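Transcriptional regulator ZitR (Lactococcus lactis subsp. cremoris, PDB 6FI9) represses the zinc-uptake zit operon when zinc is present, acting as a homodimeric MarR-family regulator that binds two palindromic operator sites in the zit promoter. Local coordinates at residues F124-E127 / E128-V131. The protein carries 3 engineered substitutions. Sequence-based numbering, arbitrary orientation.
Sequences FTDE and EQKV
Glu128 reaches back along the chain to the backbone of Thr125, a worked example of how an acidic side chain in the first turn of a helix can bond to a backbone N-H just ahead of it. Its OE1 accepts the N-H of Thr125 at 3.1 Å. The bond is nearly straight (163°). It meets the carboxylate on the anti side, 18° out of its plane. With CG anti to the carbonyl carbon (chi1 -85°) and the chain extended beyond, the carboxylate is carried back to that N-H. OG1 of Thr125, anti to its own nitrogen, stays 5.1 Å from Glu128 N and makes no bond back. Asp126, Glu127 and Glu128 bring negative charge to this helix start, which probably suits the helix dipole.

Backbone bonds continue the turn. Gln129 N donates to Thr125 O at 2.8 Å, while Glu128 N to the same oxygen and Lys130 N to Asp126 O are weak.

Apolar contact is modest: CG2 of Thr125 lies 3.6 Å from Glu128 CG, the two side chains crossing at about a right angle. Separately, OE1 of Glu128 is a polar atom beside the Phe124 ring, at its edge and near its plane, 3.8 Å from CD1.

The turn follows helix 100-122 and opens helix 126-140, away from the zinc sites. At this point Phe124 packs on Phe135 of the second subunit, and Glu128 on Val131 of that subunit, placing this helix start at the dimer interface.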
ATOM      1  N   PHE A 124      17.216 -15.490  12.260  1.00 68.10           N
ATOM      2  CA  PHE A 124      17.483 -14.921  13.584  1.00 68.75           C
ATOM      3  C   PHE A 124      17.125 -15.914  14.706  1.00 75.01           C
ATOM      4  O   PHE A 124      16.217 -16.736  14.531  1.00 74.25           O
ATOM      5  CB  PHE A 124      16.681 -13.618  13.750  1.00 66.91           C
ATOM      6  CG  PHE A 124      16.928 -12.582  12.684  1.00 65.53           C
ATOM      7  CD1 PHE A 124      17.954 -11.658  12.814  1.00 68.04           C
ATOM      8  CD2 PHE A 124      16.120 -12.514  11.554  1.00 64.22           C
ATOM      9  CE1 PHE A 124      18.195 -10.705  11.814  1.00 67.15           C
ATOM     10  CE2 PHE A 124      16.363 -11.561  10.554  1.00 64.62           C
ATOM     11  CZ  PHE A 124      17.402 -10.668  10.689  1.00 63.97           C
ATOM     12  N   THR A 125      17.825 -15.827  15.861  1.00 76.16           N
ATOM     13  CA  THR A 125      17.560 -16.698  17.013  1.00 78.75           C
ATOM     14  C   THR A 125      16.243 -16.318  17.690  1.00 81.37           C
ATOM     15  O   THR A 125      15.690 -15.259  17.383  1.00 79.01           O
ATOM     16  CB  THR A 125      18.759 -16.773  17.991  1.00 92.98           C
ATOM     17  OG1 THR A 125      18.463 -17.733  19.012  1.00 97.76           O
ATOM     18  CG2 THR A 125      19.100 -15.433  18.643  1.00 91.33           C
ATOM     19  N   ASP A 126      15.745 -17.182  18.609  1.00 81.13           N
ATOM     20  CA  ASP A 126      14.491 -16.969  19.350  1.00 80.16           C
ATOM     21  C   ASP A 126      14.475 -15.633  20.106  1.00 81.43           C
ATOM     22  O   ASP A 126      13.458 -14.940  20.099  1.00 78.63           O
ATOM     23  CB  ASP A 126      14.210 -18.147  20.298  1.00 85.08           C
ATOM     24  CG  ASP A 126      14.069 -19.486  19.589  1.00104.21           C
ATOM     25  OD1 ASP A 126      13.045 -19.687  18.891  1.00104.16           O
ATOM     26  OD2 ASP A 126      14.979 -20.334  19.735  1.00114.34           O
ATOM     27  N   GLU A 127      15.622 -15.264  20.711  1.00 80.53           N
ATOM     28  CA  GLU A 127      15.810 -14.008  21.439  1.00 80.65           C
ATOM     29  C   GLU A 127      15.878 -12.807  20.484  1.00 79.92           C
ATOM     30  O   GLU A 127      15.466 -11.707  20.853  1.00 79.14           O
ATOM     31  CB  GLU A 127      17.046 -14.085  22.349  1.00 85.57           C
ATOM     32  CG  GLU A 127      16.798 -14.921  23.599  1.00105.56           C
ATOM     33  CD  GLU A 127      17.987 -15.235  24.488  1.00144.28           C
ATOM     34  OE1 GLU A 127      18.912 -15.948  24.032  1.00150.14           O
ATOM     35  OE2 GLU A 127      17.975 -14.798  25.662  1.00142.25           O
ATOM     36  N   GLU A 128      16.372 -13.027  19.253  1.00 75.89           N
ATOM     37  CA  GLU A 128      16.468 -12.006  18.213  1.00 73.17           C
ATOM     38  C   GLU A 128      15.101 -11.745  17.577  1.00 72.63           C
ATOM     39  O   GLU A 128      14.773 -10.591  17.300  1.00 70.93           O
ATOM     40  CB  GLU A 128      17.489 -12.411  17.148  1.00 74.48           C
ATOM     41  CG  GLU A 128      18.919 -12.036  17.495  1.00 87.45           C
ATOM     42  CD  GLU A 128      19.970 -12.414  16.467  1.00112.54           C
ATOM     43  OE1 GLU A 128      19.734 -13.360  15.679  1.00103.97           O
ATOM     44  OE2 GLU A 128      21.041 -11.766  16.460  1.00109.85           O
ATOM     45  N   GLN A 129      14.297 -12.814  17.368  1.00 69.47           N
ATOM     46  CA  GLN A 129      12.942 -12.752  16.800  1.00 66.60           C
ATOM     47  C   GLN A 129      11.996 -11.962  17.711  1.00 68.23           C
ATOM     48  O   GLN A 129      11.032 -11.371  17.218  1.00 66.46           O
ATOM     49  CB  GLN A 129      12.379 -14.159  16.555  1.00 67.49           C
ATOM     50  CG  GLN A 129      13.016 -14.895  15.386  1.00 77.75           C
ATOM     51  CD  GLN A 129      12.395 -16.249  15.177  1.00100.81           C
ATOM     52  OE1 GLN A 129      12.474 -17.145  16.028  1.00103.11           O
ATOM     53  NE2 GLN A 129      11.763 -16.428  14.033  1.00 88.34           N
ATOM     54  N   LYS A 130      12.284 -11.952  19.036  1.00 66.69           N
ATOM     55  CA  LYS A 130      11.556 -11.213  20.077  1.00 65.80           C
ATOM     56  C   LYS A 130      11.740  -9.697  19.852  1.00 65.44           C
ATOM     57  O   LYS A 130      10.760  -8.958  19.864  1.00 63.50           O
ATOM     58  CB  LYS A 130      12.069 -11.644  21.466  1.00 70.57           C
ATOM     59  CG  LYS A 130      11.582 -10.803  22.641  1.00 88.65           C
ATOM     60  CD  LYS A 130      12.524 -10.899  23.855  1.00104.16           C
ATOM     61  CE  LYS A 130      13.756 -10.016  23.771  1.00110.81           C
ATOM     62  NZ  LYS A 130      13.441  -8.587  24.045  1.00115.67           N
ATOM     63  N   VAL A 131      12.994  -9.257  19.604  1.00 62.95           N
ATOM     64  CA  VAL A 131      13.380  -7.864  19.331  1.00 61.67           C
ATOM     65  C   VAL A 131      12.643  -7.344  18.081  1.00 60.40           C
ATOM     66  O   VAL A 131      12.177  -6.205  18.067  1.00 59.51           O
ATOM     67  CB  VAL A 131      14.926  -7.740  19.193  1.00 66.01           C
ATOM     68  CG1 VAL A 131      15.348  -6.304  18.920  1.00 65.43           C
ATOM     69  CG2 VAL A 131      15.643  -8.278  20.428  1.00 69.05           C
TER